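Putative lipoprotein YcdA (Bacillus subtilis subsp. subtilis str. 168, PDB 4R4G) is of unknown function but is a predicted membrane-attached lipoprotein, with an Ig-like N-terminal domain joined by a kinked helix to a C-terminal domain of helices and strands. Local coordinates at residues A152-D155 against V156-G160; K203-D206 against N207-N210; S246-S249 against D250-D254; E270-K273 against Y274-V278. All blocks are in the same frame, centred on the assembly; numbering follows the deposited sequence.

Overall arrangement
All four interactions lie in the C-terminal domain, which belongs to the DUF5105 family, related to NTF2-like proteins. They follow one another along the chain: interaction 1 at the end of helix 145-157, interaction 2 in helix 203-219, interaction 3 in helix 248-260 and interaction 4 in helix 268-283. Interaction 1 stands apart, its centre about 17 Å from that of interaction 2 and about 27 Å from that of interaction 4. Interactions 2 and 4 touch, with Ile208 and Ala204 packing on Leu276. Interactions 3 and 4 touch through Ile252 and Ala275. Helix 268-283 thus packs against both helices 203-219 and 248-260 and links interactions 2, 3 and 4.

Interaction 1: residues A152-D155 against V156-G160; sequences AYVD and VLLFG
Ala152 O accepts a backbone hydrogen bond from Val156 N, 3.1 Å away. Tyr153 follows with a bond from Leu157. Its side chain runs alongside that of Leu157, and Leu157 CD1 sits at the edge of the tyrosine ring, 4.2 Å from Tyr153 CD1. Val154 carries most of the contact. Its O takes two donors, Leu158 N at 2.8 Å and Phe159 N at 3.0 Å. The second bond reaches back five residues, as happens where a helix runs out. The valine has CG1 anti to the backbone N (chi1 169°). This methyl lies over one face of the Phe159 ring, 3.8 Å from its centroid, in a CH-pi contact. The same CG1 is 4.0 Å from Leu158 CD1. Asp155 comes at the ring obliquely, with OD1 3.6 Å from Phe159 CD2. With Phe159 replaced by alanine, Val154 CG1 would probably lose the ring face it packs on, and a gap would open beside Ile222. Gly160 then leaves the helical path with positive phi. Helix 165-170 packs on Ala152, Tyr153 and Val156, and Phe166 meets the Tyr153 ring edge-to-face. Leu157 and Leu158 rest on Phe181 of helix 174-192. Val154 and Phe159 both reach Ile222 of strand 221-230, which places this helix end between helices and sheet.

Interaction 2: residues K203-D206 against N207-N210; sequences KALD and NIVN
Lys203 leaves its backbone with CG anti to N (chi1 -170°) and bends at its last torsion (chi4 -71°), which brings the ammonium beside the Asn207 side chain one turn on. NZ of Lys203 is 4.2 Å from CG of Asn207, and the two side chains cross at a slant. Ile208 has CG1 beside its backbone N, and this branch folds back over the previous turn, 3.3 Å from Ala204 O. Val209 does the same with CG2, 3.3 Å from Leu205 O. Backbone bonds tie the turn together in the i to i+4 pattern. Asn207 N meets Lys203 O at 2.7 Å, and Asn210 N meets Asp206 O at 2.9 Å. The apolar link is loose, with Leu205 CD1 4.5 Å from Ile208 CD1. Beyond the turn, Ile208 packs on Leu276, Tyr279 and Pro280 of helix 268-283. Leu205 and Val209 lie against helix 174-192. Asp206 forms a salt bridge through OD1 to Lys186 of that same helix. The chemistry is therefore divided by direction. Apolar groups join the first turns of helix 203-219 to two neighbouring helices, the Asp206 charge is paired across to one of them, and Lys203 and Asn210 lie at the exposed side.

Interaction 3: residues S246-S249 against D250-D254; sequences SSLS and DRIED
Ser247 and Arg251 share two hydrogen bonds, one between backbones and one between side chains. In the backbone bond, Arg251 N points at Ser247 O from 3.0 Å. Two more of the same kind follow: Ile252 N to Leu248 O at 3.0 Å and Glu253 N to Ser249 O at 2.9 Å. These bonds run along the first part of helix 248-260. The side-chain bond runs from Arg251 NH1 to Ser247 OG, 2.9 Å long. The serine oxygen sits at the edge of the guanidinium, almost in its plane, and the angle at the hydrogen is 148°. The arginine gets there by a bend at chi3 (108°), after its CG has passed close over Ser247 O. The serine turns OG to the place between its N and its carbonyl carbon (chi1 59°). The apolar contact is between Leu248 and Ile252, whose CD1 atoms are 3.8 Å apart. Both side chains also pack on Tyr279 of helix 268-283. The charged partners lie beyond the turn: Glu253 forms a salt bridge with Lys257, and Arg251 NE makes a weak, long ion pair with Glu282. A leucine in place of Arg251 would probably leave Ser247 OG without this donor and Glu282 without its distant counter-charge. Polar and apolar contacts thus both reach helix 268-283. The guanidinium is hydrogen-bonded to a neutral hydroxyl, which is likely to steady its tilt, while the Glu282 carboxylate, a weak and distant partner, probably adds only a modest attraction.

Interaction 4: residues E270-K273 against Y274-V278; sequences EAVK and YALQV
Val272 and Leu276 stand side by side and point the same way, one turn apart. Their touching atoms are CG1 of Val272 and CD1 of Leu276, 4.0 Å from each other. The valine holds CG1 anti to its backbone N (chi1 156°), which turns this methyl to the leucine. Leu276 lays its own CG close to the carbonyl of the earlier turn, 3.4 Å from Val272 O. Tyr199, in a loop, covers both side chains. Tyr274 is turned otherwise. Its CG is anti to N (chi1 176°), and the ring heads away from residues 270-273 to stack on the ring of Tyr259. Its CB stays by the earlier turn, 3.5 Å from Glu270 O. Ala275 has only a methyl; its CB sits 3.4 Å from Ala271 O and faces Val256. Gln277, extended beyond CG, lies along the preceding carbonyl, with NE2 3.5 Å from Lys273 O. The two charged side chains find their partners earlier in the chain: Lys273 forms a salt bridge with Glu269, and Glu270 a hydrogen bond with Ser267. The backbone repeats the i to i+4 bond, from Tyr274 N to Glu270 O at 3.0 Å and from Leu276 N to Val272 O at 3.1 Å. The bond from Gln277 N to Lys273 O is weak. Ala271, Tyr274 and Ala275 all meet helix 248-260, which precedes this helix in the chain and runs in roughly the opposite direction. The arrangement is that of a helical hairpin, with small alanines and a tyrosine stack at the interface and the Val272-Leu276 pair on another side.

Interaction 1: residues A152-D155 against V156-G160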
ATOM      1  N   ALA A 152      -7.484   7.953  -0.389  1.00 66.87           N
ATOM      2  CA  ALA A 152      -7.982   9.229   0.169  1.00 67.44           C
ATOM      3  C   ALA A 152      -7.294  10.423  -0.502  1.00 71.94           C
ATOM      4  O   ALA A 152      -7.952  11.415  -0.801  1.00 72.87           O
ATOM      5  CB  ALA A 152      -7.758   9.280   1.673  1.00 69.29           C
ATOM      6  N   TYR A 153      -5.973  10.305  -0.765  1.00 67.64           N
ATOM      7  CA  TYR A 153      -5.171  11.298  -1.464  1.00 66.83           C
ATOM      8  C   TYR A 153      -5.714  11.484  -2.865  1.00 68.92           C
ATOM      9  O   TYR A 153      -5.905  12.613  -3.285  1.00 70.45           O
ATOM     10  CB  TYR A 153      -3.693  10.873  -1.518  1.00 68.31           C
ATOM     11  CG  TYR A 153      -2.837  11.417  -0.398  1.00 72.66           C
ATOM     12  CD1 TYR A 153      -2.225  12.662  -0.502  1.00 75.86           C
ATOM     13  CD2 TYR A 153      -2.603  10.671   0.754  1.00 74.30           C
ATOM     14  CE1 TYR A 153      -1.407  13.152   0.511  1.00 79.21           C
ATOM     15  CE2 TYR A 153      -1.787  11.153   1.777  1.00 76.94           C
ATOM     16  CZ  TYR A 153      -1.198  12.398   1.655  1.00 87.74           C
ATOM     17  OH  TYR A 153      -0.410  12.884   2.667  1.00 93.48           O
ATOM     18  N   VAL A 154      -6.013  10.379  -3.568  1.00 63.21           N
ATOM     19  CA  VAL A 154      -6.565  10.376  -4.929  1.00 61.14           C
ATOM     20  C   VAL A 154      -7.949  11.059  -4.913  1.00 64.46           C
ATOM     21  O   VAL A 154      -8.215  11.934  -5.745  1.00 63.35           O
ATOM     22  CB  VAL A 154      -6.593   8.941  -5.541  1.00 62.70           C
ATOM     23  CG1 VAL A 154      -7.400   8.891  -6.838  1.00 62.94           C
ATOM     24  CG2 VAL A 154      -5.181   8.449  -5.801  1.00 60.97           C
ATOM     25  N   ASP A 155      -8.779  10.720  -3.925  1.00 62.00           N
ATOM     26  CA  ASP A 155     -10.114  11.293  -3.772  1.00 63.55           C
ATOM     27  C   ASP A 155     -10.083  12.828  -3.695  1.00 69.78           C
ATOM     28  O   ASP A 155     -10.725  13.499  -4.514  1.00 69.79           O
ATOM     29  CB  ASP A 155     -10.789  10.718  -2.514  1.00 66.38           C
ATOM     30  CG  ASP A 155     -11.563   9.428  -2.703  1.00 74.75           C
ATOM     31  OD1 ASP A 155     -11.399   8.775  -3.760  1.00 74.26           O
ATOM     32  OD2 ASP A 155     -12.350   9.083  -1.808  1.00 82.89           O
ATOM     33  N   VAL A 156      -9.294  13.379  -2.749  1.00 66.80           N
ATOM     34  CA  VAL A 156      -9.220  14.823  -2.527  1.00 66.96           C
ATOM     35  C   VAL A 156      -8.453  15.551  -3.636  1.00 70.13           C
ATOM     36  O   VAL A 156      -8.909  16.618  -4.047  1.00 72.95           O
ATOM     37  CB  VAL A 156      -8.677  15.212  -1.125  1.00 71.72           C
ATOM     38  CG1 VAL A 156      -9.510  14.573  -0.023  1.00 72.85           C
ATOM     39  CG2 VAL A 156      -7.205  14.866  -0.956  1.00 70.65           C
ATOM     40  N   LEU A 157      -7.314  15.007  -4.106  1.00 62.91           N
ATOM     41  CA  LEU A 157      -6.484  15.666  -5.108  1.00 61.72           C
ATOM     42  C   LEU A 157      -6.924  15.486  -6.518  1.00 68.00           C
ATOM     43  O   LEU A 157      -6.886  16.452  -7.270  1.00 70.12           O
ATOM     44  CB  LEU A 157      -5.037  15.185  -5.062  1.00 61.12           C
ATOM     45  CG  LEU A 157      -4.209  15.422  -3.825  1.00 66.24           C
ATOM     46  CD1 LEU A 157      -2.861  14.813  -4.019  1.00 65.91           C
ATOM     47  CD2 LEU A 157      -4.088  16.894  -3.511  1.00 68.48           C
ATOM     48  N   LEU A 158      -7.193  14.245  -6.937  1.00 63.99           N
ATOM     49  CA  LEU A 158      -7.482  13.971  -8.341  1.00 62.71           C
ATOM     50  C   LEU A 158      -8.959  13.969  -8.668  1.00 65.16           C
ATOM     51  O   LEU A 158      -9.330  14.424  -9.749  1.00 64.80           O
ATOM     52  CB  LEU A 158      -6.848  12.629  -8.736  1.00 61.99           C
ATOM     53  CG  LEU A 158      -5.320  12.652  -8.779  1.00 66.20           C
ATOM     54  CD1 LEU A 158      -4.767  11.321  -8.596  1.00 65.40           C
ATOM     55  CD2 LEU A 158      -4.805  13.244 -10.071  1.00 69.72           C
ATOM     56  N   PHE A 159      -9.797  13.472  -7.761  1.00 61.29           N
ATOM     57  CA  PHE A 159     -11.226  13.375  -8.019  1.00 61.34           C
ATOM     58  C   PHE A 159     -12.008  14.573  -7.530  1.00 71.06           C
ATOM     59  O   PHE A 159     -13.181  14.700  -7.871  1.00 73.57           O
ATOM     60  CB  PHE A 159     -11.794  12.096  -7.381  1.00 61.81           C
ATOM     61  CG  PHE A 159     -11.278  10.787  -7.942  1.00 60.65           C
ATOM     62  CD1 PHE A 159     -10.589  10.746  -9.148  1.00 62.20           C
ATOM     63  CD2 PHE A 159     -11.482   9.595  -7.261  1.00 61.68           C
ATOM     64  CE1 PHE A 159     -10.126   9.538  -9.664  1.00 62.62           C
ATOM     65  CE2 PHE A 159     -11.003   8.391  -7.769  1.00 63.08           C
ATOM     66  CZ  PHE A 159     -10.330   8.371  -8.967  1.00 61.09           C
ATOM     67  N   GLY A 160     -11.384  15.429  -6.728  1.00 70.05           N
ATOM     68  CA  GLY A 160     -12.047  16.585  -6.131  1.00 71.70           C
ATOM     69  C   GLY A 160     -13.124  16.178  -5.136  1.00 80.18           C
ATOM     70  O   GLY A 160     -13.904  17.011  -4.687  1.00 82.90           O
TER

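Interaction 2: residues K203-D206 against N207-N210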
ATOM      1  N   LYS A 203     -10.680  32.225 -14.153  1.00 97.64           N
ATOM      2  CA  LYS A 203     -11.854  31.346 -14.113  1.00 96.02           C
ATOM      3  C   LYS A 203     -11.644  30.167 -15.062  1.00 95.82           C
ATOM      4  O   LYS A 203     -11.934  29.035 -14.687  1.00 95.67           O
ATOM      5  CB  LYS A 203     -13.129  32.143 -14.516  1.00 99.91           C
ATOM      6  CG  LYS A 203     -14.489  31.440 -14.299  1.00110.33           C
ATOM      7  CD  LYS A 203     -15.610  32.047 -15.182  1.00115.45           C
ATOM      8  CE  LYS A 203     -17.020  31.768 -14.690  1.00122.70           C
ATOM      9  NZ  LYS A 203     -17.425  30.345 -14.863  1.00130.08           N
ATOM     10  N   ALA A 204     -11.119  30.443 -16.278  1.00 88.73           N
ATOM     11  CA  ALA A 204     -10.857  29.478 -17.343  1.00 86.11           C
ATOM     12  C   ALA A 204      -9.974  28.352 -16.866  1.00 87.06           C
ATOM     13  O   ALA A 204     -10.292  27.181 -17.119  1.00 86.36           O
ATOM     14  CB  ALA A 204     -10.201  30.170 -18.523  1.00 87.20           C
ATOM     15  N   LEU A 205      -8.891  28.696 -16.148  1.00 81.10           N
ATOM     16  CA  LEU A 205      -7.978  27.693 -15.659  1.00 79.71           C
ATOM     17  C   LEU A 205      -8.507  26.975 -14.443  1.00 81.07           C
ATOM     18  O   LEU A 205      -8.196  25.800 -14.285  1.00 80.90           O
ATOM     19  CB  LEU A 205      -6.597  28.254 -15.409  1.00 80.99           C
ATOM     20  CG  LEU A 205      -5.605  27.759 -16.445  1.00 86.78           C
ATOM     21  CD1 LEU A 205      -5.741  28.529 -17.767  1.00 87.72           C
ATOM     22  CD2 LEU A 205      -4.202  27.773 -15.909  1.00 90.65           C
ATOM     23  N   ASP A 206      -9.335  27.621 -13.616  1.00 76.10           N
ATOM     24  CA  ASP A 206      -9.920  26.922 -12.465  1.00 74.92           C
ATOM     25  C   ASP A 206     -11.013  25.981 -12.945  1.00 74.24           C
ATOM     26  O   ASP A 206     -11.173  24.899 -12.385  1.00 72.18           O
ATOM     27  CB  ASP A 206     -10.475  27.894 -11.409  1.00 79.04           C
ATOM     28  CG  ASP A 206      -9.446  28.570 -10.518  1.00 98.65           C
ATOM     29  OD1 ASP A 206      -8.237  28.260 -10.654  1.00 99.36           O
ATOM     30  OD2 ASP A 206      -9.847  29.405  -9.682  1.00112.16           O
ATOM     31  N   ASN A 207     -11.742  26.378 -14.005  1.00 69.95           N
ATOM     32  CA  ASN A 207     -12.793  25.551 -14.588  1.00 69.63           C
ATOM     33  C   ASN A 207     -12.191  24.312 -15.243  1.00 71.64           C
ATOM     34  O   ASN A 207     -12.825  23.256 -15.217  1.00 71.06           O
ATOM     35  CB  ASN A 207     -13.646  26.339 -15.577  1.00 72.21           C
ATOM     36  CG  ASN A 207     -14.794  27.086 -14.940  1.00103.34           C
ATOM     37  OD1 ASN A 207     -14.960  27.129 -13.709  1.00 98.47           O
ATOM     38  ND2 ASN A 207     -15.617  27.704 -15.775  1.00 98.71           N
ATOM     39  N   ILE A 208     -10.950  24.436 -15.775  1.00 67.02           N
ATOM     40  CA  ILE A 208     -10.195  23.344 -16.392  1.00 66.11           C
ATOM     41  C   ILE A 208      -9.857  22.294 -15.303  1.00 69.54           C
ATOM     42  O   ILE A 208     -10.147  21.112 -15.485  1.00 69.91           O
ATOM     43  CB  ILE A 208      -8.940  23.888 -17.158  1.00 69.24           C
ATOM     44  CG1 ILE A 208      -9.345  24.355 -18.577  1.00 69.98           C
ATOM     45  CG2 ILE A 208      -7.798  22.844 -17.228  1.00 69.97           C
ATOM     46  CD1 ILE A 208      -8.338  25.205 -19.321  1.00 71.63           C
ATOM     47  N   VAL A 209      -9.303  22.735 -14.174  1.00 65.79           N
ATOM     48  CA  VAL A 209      -8.938  21.881 -13.043  1.00 65.44           C
ATOM     49  C   VAL A 209     -10.168  21.188 -12.488  1.00 68.76           C
ATOM     50  O   VAL A 209     -10.166  19.962 -12.358  1.00 68.55           O
ATOM     51  CB  VAL A 209      -8.230  22.700 -11.951  1.00 70.70           C
ATOM     52  CG1 VAL A 209      -7.894  21.838 -10.743  1.00 70.54           C
ATOM     53  CG2 VAL A 209      -6.979  23.361 -12.505  1.00 71.36           C
ATOM     54  N   ASN A 210     -11.229  21.964 -12.204  1.00 64.43           N
ATOM     55  CA  ASN A 210     -12.467  21.435 -11.652  1.00 64.48           C
ATOM     56  C   ASN A 210     -13.170  20.472 -12.628  1.00 67.97           C
ATOM     57  O   ASN A 210     -13.749  19.476 -12.181  1.00 68.32           O
ATOM     58  CB  ASN A 210     -13.382  22.560 -11.210  1.00 67.73           C
ATOM     59  CG  ASN A 210     -12.827  23.370 -10.051  1.00103.31           C
ATOM     60  OD1 ASN A 210     -11.987  22.905  -9.252  1.00 97.94           O
ATOM     61  ND2 ASN A 210     -13.294  24.610  -9.933  1.00 99.58           N
TER

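Interaction 3: residues S246-S249 against D250-D254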
ATOM      1  N   SER A 246      -7.334  10.674 -25.928  1.00 90.32           N
ATOM      2  CA  SER A 246      -6.768  10.599 -27.272  1.00 93.62           C
ATOM      3  C   SER A 246      -7.489  11.525 -28.220  1.00 98.43           C
ATOM      4  O   SER A 246      -6.832  12.207 -29.006  1.00100.93           O
ATOM      5  CB  SER A 246      -6.790   9.166 -27.803  1.00100.80           C
ATOM      6  OG  SER A 246      -8.080   8.580 -27.729  1.00112.94           O
ATOM      7  N   SER A 247      -8.821  11.631 -28.084  1.00 93.25           N
ATOM      8  CA  SER A 247      -9.646  12.481 -28.952  1.00 93.13           C
ATOM      9  C   SER A 247      -9.719  13.945 -28.550  1.00 93.70           C
ATOM     10  O   SER A 247     -10.158  14.743 -29.378  1.00 95.40           O
ATOM     11  CB  SER A 247     -11.072  11.946 -29.007  1.00 97.03           C
ATOM     12  OG  SER A 247     -11.663  11.910 -27.719  1.00105.90           O
ATOM     13  N   LEU A 248      -9.328  14.314 -27.308  1.00 86.51           N
ATOM     14  CA  LEU A 248      -9.481  15.687 -26.770  1.00 83.96           C
ATOM     15  C   LEU A 248      -8.952  16.773 -27.711  1.00 90.55           C
ATOM     16  O   LEU A 248      -9.622  17.800 -27.904  1.00 90.00           O
ATOM     17  CB  LEU A 248      -8.850  15.823 -25.376  1.00 80.69           C
ATOM     18  CG  LEU A 248      -9.243  17.040 -24.526  1.00 81.72           C
ATOM     19  CD1 LEU A 248     -10.751  17.262 -24.486  1.00 80.85           C
ATOM     20  CD2 LEU A 248      -8.703  16.901 -23.127  1.00 81.50           C
ATOM     21  N   SER A 249      -7.784  16.523 -28.324  1.00 90.39           N
ATOM     22  CA  SER A 249      -7.150  17.405 -29.319  1.00 92.30           C
ATOM     23  C   SER A 249      -8.152  17.793 -30.383  1.00 94.54           C
ATOM     24  O   SER A 249      -8.500  18.969 -30.493  1.00 93.11           O
ATOM     25  CB  SER A 249      -5.951  16.702 -29.964  1.00101.23           C
ATOM     26  OG  SER A 249      -6.303  15.468 -30.580  1.00117.82           O
ATOM     27  N   ASP A 250      -8.682  16.772 -31.097  1.00 92.19           N
ATOM     28  CA  ASP A 250      -9.653  16.901 -32.188  1.00 94.23           C
ATOM     29  C   ASP A 250     -10.959  17.541 -31.712  1.00 94.93           C
ATOM     30  O   ASP A 250     -11.457  18.431 -32.382  1.00 95.74           O
ATOM     31  CB  ASP A 250      -9.924  15.537 -32.852  1.00 98.84           C
ATOM     32  CG  ASP A 250      -8.698  14.870 -33.465  1.00111.92           C
ATOM     33  OD1 ASP A 250      -7.947  15.559 -34.192  1.00115.12           O
ATOM     34  OD2 ASP A 250      -8.513  13.649 -33.250  1.00115.50           O
ATOM     35  N   ARG A 251     -11.475  17.138 -30.544  1.00 87.82           N
ATOM     36  CA  ARG A 251     -12.713  17.681 -29.983  1.00 85.58           C
ATOM     37  C   ARG A 251     -12.628  19.173 -29.805  1.00 89.28           C
ATOM     38  O   ARG A 251     -13.591  19.872 -30.125  1.00 88.64           O
ATOM     39  CB  ARG A 251     -13.033  17.034 -28.643  1.00 81.08           C
ATOM     40  CG  ARG A 251     -13.268  15.555 -28.745  1.00 87.72           C
ATOM     41  CD  ARG A 251     -13.489  15.013 -27.367  1.00 89.23           C
ATOM     42  NE  ARG A 251     -14.886  14.659 -27.190  1.00 79.88           N
ATOM     43  CZ  ARG A 251     -15.311  13.413 -27.116  1.00 87.49           C
ATOM     44  NH1 ARG A 251     -14.451  12.408 -27.170  1.00 79.19           N
ATOM     45  NH2 ARG A 251     -16.600  13.158 -26.989  1.00 82.32           N
ATOM     46  N   ILE A 252     -11.483  19.672 -29.295  1.00 86.08           N
ATOM     47  CA  ILE A 252     -11.313  21.110 -29.110  1.00 85.50           C
ATOM     48  C   ILE A 252     -11.112  21.730 -30.486  1.00 93.57           C
ATOM     49  O   ILE A 252     -11.823  22.677 -30.818  1.00 93.55           O
ATOM     50  CB  ILE A 252     -10.213  21.470 -28.081  1.00 86.54           C
ATOM     51  CG1 ILE A 252     -10.656  21.031 -26.666  1.00 84.41           C
ATOM     52  CG2 ILE A 252      -9.927  22.971 -28.086  1.00 87.00           C
ATOM     53  CD1 ILE A 252      -9.566  20.574 -25.823  1.00 88.59           C
ATOM     54  N   GLU A 253     -10.235  21.130 -31.320  1.00 94.05           N
ATOM     55  CA  GLU A 253      -9.992  21.557 -32.708  1.00 97.26           C
ATOM     56  C   GLU A 253     -11.341  21.725 -33.443  1.00101.14           C
ATOM     57  O   GLU A 253     -11.553  22.763 -34.068  1.00102.68           O
ATOM     58  CB  GLU A 253      -9.070  20.534 -33.432  1.00101.53           C
ATOM     59  CG  GLU A 253      -8.651  20.876 -34.867  1.00120.14           C
ATOM     60  CD  GLU A 253      -8.138  19.697 -35.688  1.00156.57           C
ATOM     61  OE1 GLU A 253      -7.164  19.037 -35.255  1.00159.39           O
ATOM     62  OE2 GLU A 253      -8.719  19.426 -36.764  1.00155.23           O
ATOM     63  N   ASP A 254     -12.272  20.749 -33.289  1.00 96.33           N
ATOM     64  CA  ASP A 254     -13.591  20.764 -33.932  1.00 98.09           C
ATOM     65  C   ASP A 254     -14.521  21.807 -33.295  1.00101.89           C
ATOM     66  O   ASP A 254     -15.301  22.419 -34.008  1.00103.65           O
ATOM     67  CB  ASP A 254     -14.259  19.361 -33.941  1.00100.68           C
ATOM     68  CG  ASP A 254     -13.504  18.246 -34.681  1.00109.10           C
ATOM     69  OD1 ASP A 254     -12.908  18.523 -35.751  1.00110.22           O
ATOM     70  OD2 ASP A 254     -13.539  17.094 -34.211  1.00116.70           O
TER

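Interaction 4: residues E270-K273 against Y274-V278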
ATOM      1  N   GLU A 270      -9.478  35.607 -28.807  1.00113.61           N
ATOM      2  CA  GLU A 270     -10.893  35.196 -28.736  1.00112.24           C
ATOM      3  C   GLU A 270     -11.041  33.658 -28.785  1.00114.27           C
ATOM      4  O   GLU A 270     -11.700  33.066 -27.920  1.00112.77           O
ATOM      5  CB  GLU A 270     -11.696  35.806 -29.898  1.00115.17           C
ATOM      6  CG  GLU A 270     -12.059  37.278 -29.783  1.00130.46           C
ATOM      7  CD  GLU A 270     -12.496  37.899 -31.099  1.00157.18           C
ATOM      8  OE1 GLU A 270     -13.575  37.525 -31.616  1.00149.72           O
ATOM      9  OE2 GLU A 270     -11.748  38.759 -31.618  1.00156.87           O
ATOM     10  N   ALA A 271     -10.397  33.036 -29.806  1.00109.73           N
ATOM     11  CA  ALA A 271     -10.387  31.606 -30.095  1.00108.45           C
ATOM     12  C   ALA A 271      -9.648  30.801 -29.027  1.00108.53           C
ATOM     13  O   ALA A 271     -10.085  29.694 -28.713  1.00106.98           O
ATOM     14  CB  ALA A 271      -9.766  31.357 -31.456  1.00111.32           C
ATOM     15  N   VAL A 272      -8.535  31.341 -28.474  1.00103.57           N
ATOM     16  CA  VAL A 272      -7.763  30.677 -27.413  1.00101.43           C
ATOM     17  C   VAL A 272      -8.623  30.619 -26.147  1.00100.31           C
ATOM     18  O   VAL A 272      -8.772  29.546 -25.569  1.00 98.93           O
ATOM     19  CB  VAL A 272      -6.382  31.352 -27.163  1.00106.53           C
ATOM     20  CG1 VAL A 272      -5.851  31.070 -25.753  1.00105.51           C
ATOM     21  CG2 VAL A 272      -5.368  30.903 -28.205  1.00108.23           C
ATOM     22  N   LYS A 273      -9.218  31.760 -25.756  1.00 94.61           N
ATOM     23  CA  LYS A 273     -10.074  31.867 -24.578  1.00 92.46           C
ATOM     24  C   LYS A 273     -11.270  30.912 -24.688  1.00 93.13           C
ATOM     25  O   LYS A 273     -11.556  30.204 -23.719  1.00 93.37           O
ATOM     26  CB  LYS A 273     -10.512  33.324 -24.342  1.00 95.84           C
ATOM     27  CG  LYS A 273      -9.470  34.076 -23.498  1.00116.22           C
ATOM     28  CD  LYS A 273      -9.431  35.586 -23.716  1.00126.36           C
ATOM     29  CE  LYS A 273      -8.336  36.217 -22.884  1.00135.69           C
ATOM     30  NZ  LYS A 273      -8.481  37.693 -22.787  1.00144.80           N
ATOM     31  N   TYR A 274     -11.886  30.807 -25.883  1.00 86.42           N
ATOM     32  CA  TYR A 274     -13.005  29.898 -26.120  1.00 84.45           C
ATOM     33  C   TYR A 274     -12.551  28.441 -25.995  1.00 87.17           C
ATOM     34  O   TYR A 274     -13.294  27.617 -25.452  1.00 87.54           O
ATOM     35  CB  TYR A 274     -13.641  30.155 -27.493  1.00 86.05           C
ATOM     36  CG  TYR A 274     -14.747  29.183 -27.849  1.00 88.19           C
ATOM     37  CD1 TYR A 274     -16.019  29.307 -27.292  1.00 90.15           C
ATOM     38  CD2 TYR A 274     -14.528  28.144 -28.747  1.00 89.89           C
ATOM     39  CE1 TYR A 274     -17.041  28.410 -27.613  1.00 91.63           C
ATOM     40  CE2 TYR A 274     -15.541  27.244 -29.077  1.00 92.04           C
ATOM     41  CZ  TYR A 274     -16.803  27.392 -28.524  1.00 99.91           C
ATOM     42  OH  TYR A 274     -17.797  26.497 -28.851  1.00104.04           O
ATOM     43  N   ALA A 275     -11.344  28.118 -26.502  1.00 81.79           N
ATOM     44  CA  ALA A 275     -10.810  26.764 -26.429  1.00 80.24           C
ATOM     45  C   ALA A 275     -10.654  26.348 -24.962  1.00 84.46           C
ATOM     46  O   ALA A 275     -11.046  25.247 -24.606  1.00 84.43           O
ATOM     47  CB  ALA A 275      -9.484  26.682 -27.158  1.00 81.36           C
ATOM     48  N   LEU A 276     -10.171  27.261 -24.100  1.00 80.51           N
ATOM     49  CA  LEU A 276      -9.979  27.003 -22.674  1.00 79.22           C
ATOM     50  C   LEU A 276     -11.327  26.839 -21.944  1.00 81.61           C
ATOM     51  O   LEU A 276     -11.371  26.264 -20.841  1.00 81.08           O
ATOM     52  CB  LEU A 276      -9.148  28.142 -22.038  1.00 79.31           C
ATOM     53  CG  LEU A 276      -7.714  28.334 -22.561  1.00 84.14           C
ATOM     54  CD1 LEU A 276      -7.191  29.681 -22.206  1.00 84.95           C
ATOM     55  CD2 LEU A 276      -6.765  27.248 -22.068  1.00 83.84           C
ATOM     56  N   GLN A 277     -12.409  27.360 -22.557  1.00 76.54           N
ATOM     57  CA  GLN A 277     -13.767  27.285 -22.034  1.00 76.52           C
ATOM     58  C   GLN A 277     -14.420  25.933 -22.349  1.00 82.55           C
ATOM     59  O   GLN A 277     -15.100  25.384 -21.478  1.00 81.55           O
ATOM     60  CB  GLN A 277     -14.640  28.413 -22.600  1.00 78.80           C
ATOM     61  CG  GLN A 277     -14.400  29.789 -21.995  1.00 99.32           C
ATOM     62  CD  GLN A 277     -15.064  30.895 -22.794  1.00124.50           C
ATOM     63  OE1 GLN A 277     -16.159  30.734 -23.370  1.00120.94           O
ATOM     64  NE2 GLN A 277     -14.412  32.057 -22.836  1.00116.23           N
ATOM     65  N   VAL A 278     -14.278  25.427 -23.602  1.00 81.24           N
ATOM     66  CA  VAL A 278     -14.885  24.153 -24.003  1.00 82.39           C
ATOM     67  C   VAL A 278     -14.133  22.963 -23.402  1.00 83.83           C
ATOM     68  O   VAL A 278     -14.771  21.934 -23.164  1.00 83.73           O
ATOM     69  CB  VAL A 278     -15.060  23.964 -25.532  1.00 89.44           C
ATOM     70  CG1 VAL A 278     -16.158  24.864 -26.081  1.00 90.75           C
ATOM     71  CG2 VAL A 278     -13.752  24.157 -26.293  1.00 89.63           C
TER